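Local coordinates for protein arginyl-tRNA synthetase, putative (Plasmodium falciparum, PDB 5JLD) that probably catalyses the ATP-dependent attachment of L-arginine to its cognate tRNA, as a monomeric class I aminoacyl-tRNA synthetase, at residues Ile161-Val164 against Phe165-Leu168; Glu271-Gly274 against Glu275-Val279; Leu332-Leu336 against Thr337-Cys341; Thr354-Glu357 against Thr358-Asp361. All coordinates share one frame; numbering follows the deposited sequence.

Contact 1: Ile161-Val164 against Phe165-Leu168; sequences ICRV and FEFL
Ile161 and Phe165, one helical turn apart, lie alongside each other and point the same way. The touching branch of Ile161 is CG2, which meets the rim of the Phe165 ring in the ring plane, CG2 to CE2 being 3.7 Å. CG2 gets there because it stands anti to the backbone N, while chi1 of -68° turns CG1 and CD1 off the other way. The backbone repeats this spacing: Phe165 N donates to Ile161 O at 3.0 Å, the N-H...O angle being 163°. On another side of the helix Glu166 leans back over the preceding turn, its CG 3.3 Å from Cys162 O, which also takes the Glu166 N-H. The carboxylate leaves Arg163 aside, with 6.1 Å between Arg163 NE and Glu166 OE1. Each charge is instead paired outside, Glu166 OE2 with Arg174 and Arg163 NE with Asp159. Near the helix end, Val164 CG1 and Leu168 CD1 come within 4.2 Å, while Leu168 N still donates to Val164 O at 3.1 Å. Leu168 is the first residue to depart from helical torsions. Helix 149-167 is the crossover of a beta-alpha-beta unit: Ile161, Cys162 and Phe165 pack on strand 133-137, Glu166 reaches strand 171-176, and Val164, Phe165 and Leu168 meet helix 522-532.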
loop_
_atom_site.group_PDB
_atom_site.type_symbol
_atom_site.label_atom_id
_atom_site.label_comp_id
_atom_site.label_asym_id
_atom_site.label_seq_id
_atom_site.Cartn_x
_atom_site.Cartn_y
_atom_site.Cartn_z
ATOM N N ILE A 161 2.366 1.120 -1.107
ATOM C CA ILE A 161 1.441 2.224 -1.397
ATOM C C ILE A 161 1.990 3.202 -2.460
ATOM O O ILE A 161 1.272 3.608 -3.419
ATOM C CB ILE A 161 1.103 2.973 -0.090
ATOM C CG1 ILE A 161 0.268 2.037 0.802
ATOM C CG2 ILE A 161 0.373 4.313 -0.378
ATOM C CD1 ILE A 161 0.081 2.485 2.256
ATOM N N CYS A 162 3.273 3.552 -2.316
ATOM C CA CYS A 162 3.895 4.433 -3.302
ATOM C C CYS A 162 3.863 3.810 -4.693
ATOM O O CYS A 162 3.565 4.481 -5.669
ATOM C CB CYS A 162 5.341 4.753 -2.923
ATOM S SG CYS A 162 5.445 5.795 -1.426
ATOM N N ARG A 163 4.222 2.535 -4.768
ATOM C CA ARG A 163 4.274 1.850 -6.037
ATOM C C ARG A 163 2.861 1.837 -6.652
ATOM O O ARG A 163 2.715 1.932 -7.868
ATOM C CB ARG A 163 4.810 0.425 -5.871
ATOM C CG ARG A 163 6.273 0.301 -5.495
ATOM C CD ARG A 163 6.804 -1.121 -5.793
ATOM N NE ARG A 163 8.142 -1.349 -5.251
ATOM C CZ ARG A 163 9.025 -2.224 -5.736
ATOM N NH1 ARG A 163 8.718 -2.980 -6.780
ATOM N NH2 ARG A 163 10.225 -2.354 -5.161
ATOM N N VAL A 164 1.836 1.751 -5.805
ATOM C CA VAL A 164 0.459 1.786 -6.290
ATOM C C VAL A 164 0.189 3.127 -6.949
ATOM O O VAL A 164 -0.267 3.171 -8.087
ATOM C CB VAL A 164 -0.571 1.534 -5.168
ATOM C CG1 VAL A 164 -1.958 1.973 -5.600
ATOM C CG2 VAL A 164 -0.587 0.055 -4.776
ATOM N N PHE A 165 0.513 4.223 -6.263
ATOM C CA PHE A 165 0.276 5.538 -6.878
ATOM C C PHE A 165 1.120 5.803 -8.135
ATOM O O PHE A 165 0.641 6.435 -9.094
ATOM C CB PHE A 165 0.493 6.647 -5.851
ATOM C CG PHE A 165 -0.646 6.780 -4.888
ATOM C CD1 PHE A 165 -1.846 7.338 -5.290
ATOM C CD2 PHE A 165 -0.533 6.305 -3.600
ATOM C CE1 PHE A 165 -2.889 7.453 -4.419
ATOM C CE2 PHE A 165 -1.580 6.415 -2.719
ATOM C CZ PHE A 165 -2.756 6.998 -3.122
ATOM N N GLU A 166 2.351 5.295 -8.152
ATOM C CA GLU A 166 3.218 5.433 -9.325
ATOM C C GLU A 166 2.651 4.613 -10.512
ATOM O O GLU A 166 2.741 5.018 -11.680
ATOM C CB GLU A 166 4.660 5.016 -8.959
ATOM C CG GLU A 166 5.326 6.042 -7.996
ATOM C CD GLU A 166 6.510 5.515 -7.168
ATOM O OE1 GLU A 166 6.863 4.318 -7.262
ATOM O OE2 GLU A 166 7.092 6.318 -6.399
ATOM N N PHE A 167 2.036 3.472 -10.214
ATOM C CA PHE A 167 1.347 2.708 -11.250
ATOM C C PHE A 167 0.206 3.537 -11.845
ATOM O O PHE A 167 0.056 3.614 -13.063
ATOM C CB PHE A 167 0.808 1.403 -10.693
ATOM C CG PHE A 167 -0.157 0.714 -11.608
ATOM C CD1 PHE A 167 0.284 0.149 -12.789
ATOM C CD2 PHE A 167 -1.497 0.606 -11.272
ATOM C CE1 PHE A 167 -0.610 -0.496 -13.648
ATOM C CE2 PHE A 167 -2.387 -0.039 -12.116
ATOM C CZ PHE A 167 -1.942 -0.589 -13.306
ATOM N N LEU A 168 -0.557 4.188 -10.971
ATOM C CA LEU A 168 -1.616 5.119 -11.375
ATOM C C LEU A 168 -1.080 6.471 -11.894
ATOM O O LEU A 168 -1.842 7.418 -12.072
ATOM C CB LEU A 168 -2.580 5.344 -10.185
ATOM C CG LEU A 168 -3.302 4.055 -9.764
ATOM C CD1 LEU A 168 -4.134 4.193 -8.492
ATOM C CD2 LEU A 168 -4.175 3.580 -10.926
#

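Contact 2: Glu271-Gly274 against Glu275-Val279; sequences EYVG and ESFYV
The backbone passes from the extended Val273, through Gly274, into a helix-like turn at Glu275-Val279, and the bend is spanned by a weak bond from Phe277 N to Gly274 O (3.2 Å, with an N-H...O angle of only 133°). Val273 supplies the apolar anchor. Its CG1 is anti to the backbone N (chi1 -176°), a setting that sends this methyl to both aromatic side chains of the turn: CG1 lies 3.7 Å from Phe277 CD2 and 3.3 Å from Tyr278 OH. The Val273 and Tyr278 side chains run nearly perpendicular. The two rings also meet each other, since Phe277 CD2 stands over the centre of one Tyr278 face, 3.7 Å above the plane, whereas Tyr278 CE1 sits at the Phe277 edge. A water links the phenol back to the strand end: it donates to Val273 O at 2.9 Å and lies 2.6 Å from Tyr278 OH, in the plane of the ring. Ser276 OG hydrogen-bonds to Asp180, a residue beyond the turn. Strand 271-272 lies at one edge of the parallel sheet, beside 171-176. Tyr272 packs on helix 242-265, and the turn rests on helix 326-337, with Tyr278 against Ala331 and Arg335 and the Phe277 ring edge-to-face with Tyr334.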
loop_
_atom_site.group_PDB
_atom_site.type_symbol
_atom_site.label_atom_id
_atom_site.label_comp_id
_atom_site.label_asym_id
_atom_site.label_seq_id
_atom_site.Cartn_x
_atom_site.Cartn_y
_atom_site.Cartn_z
ATOM N N GLU A 271 13.144 9.686 0.413
ATOM C CA GLU A 271 13.907 10.905 0.636
ATOM C C GLU A 271 13.964 11.277 2.108
ATOM O O GLU A 271 12.928 11.507 2.730
ATOM C CB GLU A 271 13.291 12.064 -0.163
ATOM C CG GLU A 271 13.900 13.422 0.212
ATOM C CD GLU A 271 13.289 14.602 -0.530
ATOM O OE1 GLU A 271 12.177 14.460 -1.084
ATOM O OE2 GLU A 271 13.929 15.680 -0.551
ATOM N N TYR A 272 15.173 11.343 2.669
ATOM C CA TYR A 272 15.333 11.864 4.028
ATOM C C TYR A 272 14.797 13.289 4.137
ATOM O O TYR A 272 15.290 14.190 3.473
ATOM C CB TYR A 272 16.806 11.847 4.472
ATOM C CG TYR A 272 17.355 10.466 4.676
ATOM C CD1 TYR A 272 16.867 9.651 5.699
ATOM C CD2 TYR A 272 18.347 9.956 3.840
ATOM C CE1 TYR A 272 17.360 8.376 5.896
ATOM C CE2 TYR A 272 18.840 8.668 4.020
ATOM C CZ TYR A 272 18.351 7.890 5.062
ATOM O OH TYR A 272 18.841 6.617 5.262
ATOM N N VAL A 273 13.775 13.471 4.964
ATOM C CA VAL A 273 13.307 14.794 5.363
ATOM C C VAL A 273 13.105 14.754 6.877
ATOM O O VAL A 273 12.002 14.535 7.367
ATOM C CB VAL A 273 11.994 15.198 4.639
ATOM C CG1 VAL A 273 11.601 16.612 5.014
ATOM C CG2 VAL A 273 12.148 15.080 3.121
ATOM N N GLY A 274 14.187 14.932 7.622
ATOM C CA GLY A 274 14.146 14.721 9.060
ATOM C C GLY A 274 13.387 15.776 9.836
ATOM O O GLY A 274 12.928 16.766 9.271
ATOM N N GLU A 275 13.246 15.553 11.138
ATOM C CA GLU A 275 12.751 16.579 12.047
ATOM C C GLU A 275 13.549 17.892 11.911
ATOM O O GLU A 275 12.972 18.980 11.895
ATOM C CB GLU A 275 12.813 16.068 13.494
ATOM C CG GLU A 275 11.839 14.922 13.765
ATOM C CD GLU A 275 12.102 14.186 15.071
ATOM O OE1 GLU A 275 13.207 14.325 15.649
ATOM O OE2 GLU A 275 11.196 13.435 15.500
ATOM N N SER A 276 14.873 17.774 11.794
ATOM C CA SER A 276 15.762 18.943 11.698
ATOM C C SER A 276 15.317 19.881 10.584
ATOM O O SER A 276 15.365 21.107 10.739
ATOM C CB SER A 276 17.216 18.513 11.460
ATOM O OG SER A 276 17.379 17.890 10.189
ATOM N N PHE A 277 14.842 19.286 9.487
ATOM C CA PHE A 277 14.418 20.044 8.307
ATOM C C PHE A 277 13.374 21.097 8.656
ATOM O O PHE A 277 13.320 22.154 8.028
ATOM C CB PHE A 277 13.877 19.105 7.212
ATOM C CG PHE A 277 13.395 19.826 5.967
ATOM C CD1 PHE A 277 14.287 20.187 4.961
ATOM C CD2 PHE A 277 12.058 20.152 5.811
ATOM C CE1 PHE A 277 13.850 20.854 3.813
ATOM C CE2 PHE A 277 11.613 20.831 4.666
ATOM C CZ PHE A 277 12.513 21.179 3.664
ATOM N N TYR A 278 12.555 20.836 9.669
ATOM C CA TYR A 278 11.482 21.783 9.949
ATOM C C TYR A 278 11.866 22.829 10.989
ATOM O O TYR A 278 11.169 23.830 11.160
ATOM C CB TYR A 278 10.231 21.029 10.378
ATOM C CG TYR A 278 9.818 20.012 9.334
ATOM C CD1 TYR A 278 9.038 20.389 8.235
ATOM C CD2 TYR A 278 10.218 18.684 9.435
ATOM C CE1 TYR A 278 8.642 19.454 7.260
ATOM C CE2 TYR A 278 9.839 17.742 8.474
ATOM C CZ TYR A 278 9.053 18.138 7.383
ATOM O OH TYR A 278 8.691 17.213 6.438
ATOM N N VAL A 279 12.985 22.595 11.665
ATOM C CA VAL A 279 13.375 23.455 12.767
ATOM C C VAL A 279 13.404 24.962 12.391
ATOM O O VAL A 279 12.888 25.779 13.149
ATOM C CB VAL A 279 14.734 22.991 13.341
ATOM C CG1 VAL A 279 15.337 24.038 14.286
ATOM C CG2 VAL A 279 14.544 21.640 14.054
HETATM O O HOH W 1 9.134 14.770 7.044
#

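Contact 3: Leu332-Leu336 against Thr337-Cys341; sequences LYYRL and TQLNC
Gln338 folds back over Tyr334 where helix 326-337 ends, just before strand 343-349 of the Rossmann-type catalytic domain. Its CB begins the contact with a CH-pi approach over the face of the Tyr334 ring, 4.1 Å from the centroid and 27° off the normal. CG comes next, 3.6 Å from Tyr334 CD1. Beyond CG the chain bends (chi2 -56°), carrying the amide away from this ring toward the neighbouring tyrosine. There the tip finds its partner: Gln338 NE2 donates to Thr337 OG1 at 2.6 Å, somewhat out of the amide plane. The same hydroxyl donates to Tyr333 O at 2.8 Å and sits over one face of the Tyr333 ring, toward its rim. Tyr333 O thus takes two bonds, from Thr337 N and Thr337 OG1, which arrive on opposite faces of the carbonyl plane. Tyr334 O is likewise shared, by Gln338 N and by the wider-spaced Leu339 N, a sign that the last turn is opening. Leu339 adds CG against Tyr334 CE2 at 3.8 Å. Asn340 then takes a positive phi of 55°, and the reversal lets Cys341 N return six residues to Arg335 O at 3.0 Å. The Arg335 guanidinium points elsewhere, to a salt bridge with Asp137 on the sheet. One water donates to both Leu336 O and Cys341 O, bridging the end of the helix to the residue after the positive-phi Asn340, and lies 2.6 Å from Leu336 O.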
loop_
_atom_site.group_PDB
_atom_site.type_symbol
_atom_site.label_atom_id
_atom_site.label_comp_id
_atom_site.label_asym_id
_atom_site.label_seq_id
_atom_site.Cartn_x
_atom_site.Cartn_y
_atom_site.Cartn_z
ATOM N N LEU A 332 3.063 18.966 8.453
ATOM C CA LEU A 332 1.828 18.938 7.647
ATOM C C LEU A 332 1.576 20.322 7.015
ATOM O O LEU A 332 1.157 20.410 5.855
ATOM C CB LEU A 332 0.629 18.485 8.481
ATOM C CG LEU A 332 -0.645 18.083 7.726
ATOM C CD1 LEU A 332 -0.369 17.313 6.421
ATOM C CD2 LEU A 332 -1.502 17.233 8.653
ATOM N N TYR A 333 1.837 21.388 7.779
ATOM C CA TYR A 333 1.844 22.754 7.223
ATOM C C TYR A 333 2.673 22.858 5.937
ATOM O O TYR A 333 2.228 23.410 4.918
ATOM C CB TYR A 333 2.391 23.764 8.247
ATOM C CG TYR A 333 2.827 25.070 7.605
ATOM C CD1 TYR A 333 1.908 26.074 7.331
ATOM C CD2 TYR A 333 4.153 25.278 7.239
ATOM C CE1 TYR A 333 2.305 27.260 6.719
ATOM C CE2 TYR A 333 4.553 26.452 6.628
ATOM C CZ TYR A 333 3.629 27.440 6.380
ATOM O OH TYR A 333 4.033 28.599 5.781
ATOM N N TYR A 334 3.887 22.319 6.002
ATOM C CA TYR A 334 4.820 22.359 4.886
ATOM C C TYR A 334 4.281 21.568 3.696
ATOM O O TYR A 334 4.294 22.052 2.579
ATOM C CB TYR A 334 6.193 21.819 5.309
ATOM C CG TYR A 334 7.199 21.713 4.172
ATOM C CD1 TYR A 334 7.952 22.814 3.766
ATOM C CD2 TYR A 334 7.381 20.505 3.496
ATOM C CE1 TYR A 334 8.879 22.709 2.709
ATOM C CE2 TYR A 334 8.289 20.390 2.459
ATOM C CZ TYR A 334 9.030 21.493 2.065
ATOM O OH TYR A 334 9.915 21.341 1.032
ATOM N N ARG A 335 3.803 20.356 3.947
ATOM C CA ARG A 335 3.310 19.493 2.872
ATOM C C ARG A 335 2.106 20.122 2.182
ATOM O O ARG A 335 1.977 20.059 0.957
ATOM C CB ARG A 335 2.976 18.101 3.431
ATOM C CG ARG A 335 4.237 17.408 3.946
ATOM C CD ARG A 335 3.978 16.249 4.890
ATOM N NE ARG A 335 5.244 15.581 5.177
ATOM C CZ ARG A 335 5.408 14.516 5.957
ATOM N NH1 ARG A 335 4.374 13.924 6.562
ATOM N NH2 ARG A 335 6.626 14.022 6.112
ATOM N N LEU A 336 1.255 20.782 2.958
ATOM C CA LEU A 336 0.027 21.349 2.391
ATOM C C LEU A 336 0.265 22.667 1.639
ATOM O O LEU A 336 -0.292 22.875 0.548
ATOM C CB LEU A 336 -1.005 21.558 3.499
ATOM C CG LEU A 336 -1.643 20.267 4.016
ATOM C CD1 LEU A 336 -2.495 20.580 5.219
ATOM C CD2 LEU A 336 -2.482 19.608 2.930
ATOM N N THR A 337 1.088 23.547 2.218
ATOM C CA THR A 337 1.273 24.882 1.641
ATOM C C THR A 337 2.442 24.947 0.649
ATOM O O THR A 337 2.391 25.706 -0.314
ATOM C CB THR A 337 1.493 25.960 2.746
ATOM O OG1 THR A 337 2.737 25.727 3.414
ATOM C CG2 THR A 337 0.353 25.935 3.769
ATOM N N GLN A 338 3.492 24.160 0.870
ATOM C CA GLN A 338 4.685 24.288 0.033
ATOM C C GLN A 338 4.778 23.189 -1.020
ATOM O O GLN A 338 5.279 23.429 -2.115
ATOM C CB GLN A 338 5.963 24.317 0.902
ATOM C CG GLN A 338 5.870 25.276 2.098
ATOM C CD GLN A 338 5.541 26.728 1.708
ATOM O OE1 GLN A 338 6.175 27.320 0.821
ATOM N NE2 GLN A 338 4.549 27.307 2.387
ATOM N N LEU A 339 4.294 21.990 -0.703
ATOM C CA LEU A 339 4.287 20.899 -1.676
ATOM C C LEU A 339 2.918 20.768 -2.344
ATOM O O LEU A 339 2.758 19.990 -3.277
ATOM C CB LEU A 339 4.666 19.578 -1.008
ATOM C CG LEU A 339 6.093 19.483 -0.468
ATOM C CD1 LEU A 339 6.353 18.061 0.023
ATOM C CD2 LEU A 339 7.116 19.894 -1.543
ATOM N N ASN A 340 1.937 21.521 -1.857
ATOM C CA ASN A 340 0.589 21.496 -2.421
ATOM C C ASN A 340 -0.016 20.096 -2.471
ATOM O O ASN A 340 -0.679 19.723 -3.441
ATOM C CB ASN A 340 0.595 22.138 -3.820
ATOM C CG ASN A 340 0.946 23.635 -3.766
ATOM O OD1 ASN A 340 0.148 24.434 -3.285
ATOM N ND2 ASN A 340 2.146 24.008 -4.243
ATOM N N CYS A 341 0.202 19.329 -1.409
ATOM C CA CYS A 341 -0.291 17.956 -1.339
ATOM C C CYS A 341 -1.814 17.886 -1.326
ATOM O O CYS A 341 -2.487 18.648 -0.624
ATOM C CB CYS A 341 0.270 17.250 -0.105
ATOM S SG CYS A 341 2.007 16.750 -0.276
HETATM O O HOH W 2 -2.396 21.486 -0.251
#

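Contact 4: Thr354-Glu357 against Thr358-Asp361; sequences THFE and TIFD
Thr358 grips Thr354 O twice, through its backbone N and through its hydroxyl. Thr358 N donates to that oxygen at 2.6 Å. The hydroxyl adds a second bond, Thr358 OG1 to Thr354 O at 2.9 Å, from a position 52° above the carbonyl plane; chi1 of -53° sets OG1 beside the backbone N, close to the preceding turn. Ordinary helical bonds follow from Ile359, Phe360 and Asp361 to the carbonyls of His355, Phe356 and Glu357.

The apolar contact of Ile359 is made by CD1, 4.0 Å from Phe356 CD1. The same methyl also comes 3.2 Å from His355 NE2, a close van der Waals touch against an imidazole nitrogen that bonds to Asp328. The two rings are turned against each other, with His355 CD2 3.8 Å above the centre of the Phe356 face and Phe356 CD2 at the imidazole edge. Farther on, Leu332 of helix 326-337 packs on Ile359.

A third kind is carbonyl to ring. Phe356 O lies 3.2 Å above the plane of the Phe360 ring, displaced toward its rim, while also accepting Phe360 N.

The polar ends of His355 and Asp361 are held by other parts of the fold: His355 NE2 by Asp328, Asp361 OD2 by Tyr304 and Ser306. Because Thr358 OG1 donates to Thr354 O, the buried hydroxyl has its hydrogen satisfied within its own helix, and the Thr358 side chain can lie against Phe309 and Leu313.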
loop_
_atom_site.group_PDB
_atom_site.type_symbol
_atom_site.label_atom_id
_atom_site.label_comp_id
_atom_site.label_asym_id
_atom_site.label_seq_id
_atom_site.Cartn_x
_atom_site.Cartn_y
_atom_site.Cartn_z
ATOM N N THR A 354 -4.667 8.056 17.105
ATOM C CA THR A 354 -5.307 9.171 17.785
ATOM C C THR A 354 -4.480 10.442 17.610
ATOM O O THR A 354 -4.999 11.490 17.166
ATOM C CB THR A 354 -5.495 8.852 19.286
ATOM O OG1 THR A 354 -6.130 7.574 19.422
ATOM C CG2 THR A 354 -6.313 9.920 19.983
ATOM N N HIS A 355 -3.182 10.316 17.890
ATOM C CA HIS A 355 -2.250 11.431 17.732
ATOM C C HIS A 355 -2.447 12.057 16.363
ATOM O O HIS A 355 -2.751 13.256 16.267
ATOM C CB HIS A 355 -0.812 10.949 17.927
ATOM C CG HIS A 355 0.224 11.957 17.556
ATOM N ND1 HIS A 355 0.599 12.989 18.393
ATOM C CD2 HIS A 355 0.968 12.090 16.432
ATOM C CE1 HIS A 355 1.530 13.711 17.797
ATOM N NE2 HIS A 355 1.778 13.181 16.612
ATOM N N PHE A 356 -2.394 11.241 15.303
ATOM C CA PHE A 356 -2.447 11.856 13.972
ATOM C C PHE A 356 -3.856 12.361 13.671
ATOM O O PHE A 356 -4.022 13.405 13.013
ATOM C CB PHE A 356 -1.931 10.904 12.878
ATOM C CG PHE A 356 -0.433 10.836 12.835
ATOM C CD1 PHE A 356 0.304 11.882 12.267
ATOM C CD2 PHE A 356 0.249 9.779 13.423
ATOM C CE1 PHE A 356 1.699 11.858 12.256
ATOM C CE2 PHE A 356 1.650 9.744 13.426
ATOM C CZ PHE A 356 2.377 10.783 12.838
ATOM N N GLU A 357 -4.861 11.684 14.213
ATOM C CA GLU A 357 -6.219 12.161 14.021
ATOM C C GLU A 357 -6.319 13.531 14.692
ATOM O O GLU A 357 -6.892 14.475 14.121
ATOM C CB GLU A 357 -7.248 11.163 14.575
ATOM C CG GLU A 357 -7.460 9.978 13.650
ATOM C CD GLU A 357 -8.698 9.165 13.979
ATOM O OE1 GLU A 357 -8.894 8.826 15.165
ATOM O OE2 GLU A 357 -9.480 8.874 13.043
ATOM N N THR A 358 -5.678 13.661 15.852
ATOM C CA THR A 358 -5.723 14.949 16.558
ATOM C C THR A 358 -4.994 16.010 15.731
ATOM O O THR A 358 -5.366 17.184 15.741
ATOM C CB THR A 358 -5.098 14.894 17.964
ATOM O OG1 THR A 358 -5.678 13.826 18.726
ATOM C CG2 THR A 358 -5.334 16.212 18.697
ATOM N N ILE A 359 -3.973 15.598 14.989
ATOM C CA ILE A 359 -3.294 16.572 14.149
ATOM C C ILE A 359 -4.216 16.975 13.000
ATOM O O ILE A 359 -4.322 18.171 12.677
ATOM C CB ILE A 359 -1.949 16.032 13.632
ATOM C CG1 ILE A 359 -0.933 16.037 14.786
ATOM C CG2 ILE A 359 -1.418 16.896 12.464
ATOM C CD1 ILE A 359 0.223 15.102 14.594
ATOM N N PHE A 360 -4.935 16.000 12.430
ATOM C CA PHE A 360 -5.715 16.294 11.222
ATOM C C PHE A 360 -6.823 17.273 11.597
ATOM O O PHE A 360 -7.047 18.279 10.916
ATOM C CB PHE A 360 -6.302 15.022 10.610
ATOM C CG PHE A 360 -5.272 14.049 10.106
ATOM C CD1 PHE A 360 -3.945 14.444 9.900
ATOM C CD2 PHE A 360 -5.633 12.730 9.832
ATOM C CE1 PHE A 360 -2.994 13.537 9.444
ATOM C CE2 PHE A 360 -4.693 11.814 9.363
ATOM C CZ PHE A 360 -3.372 12.217 9.163
ATOM N N ASP A 361 -7.485 16.967 12.714
ATOM C CA ASP A 361 -8.494 17.842 13.295
ATOM C C ASP A 361 -7.990 19.292 13.457
ATOM O O ASP A 361 -8.739 20.239 13.212
ATOM C CB ASP A 361 -8.955 17.272 14.645
ATOM C CG ASP A 361 -10.102 18.059 15.254
ATOM O OD1 ASP A 361 -11.232 17.986 14.724
ATOM O OD2 ASP A 361 -9.870 18.755 16.270
#

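How the contacts relate
All four contacts are local and belong to the catalytic domain. Contacts 2, 3 and 4 form a chain of touching elements: Phe277 CZ of contact 2 lies 3.7 Å from Tyr334 OH of contact 3, and Leu332 CD2 of contact 3 lies 3.8 Å from Ile359 CG2 of contact 4. Contacts 2 and 4 do not touch, their nearest atoms being about 9 Å apart, so helix 326-337 mediates between them. Contact 1 stands apart, its centre about 20 Å from that of contact 3. Its helix 149-167 begins at the HIGH-type signature that binds ATP in class I synthetases, but contact 1 occupies the far end of that helix.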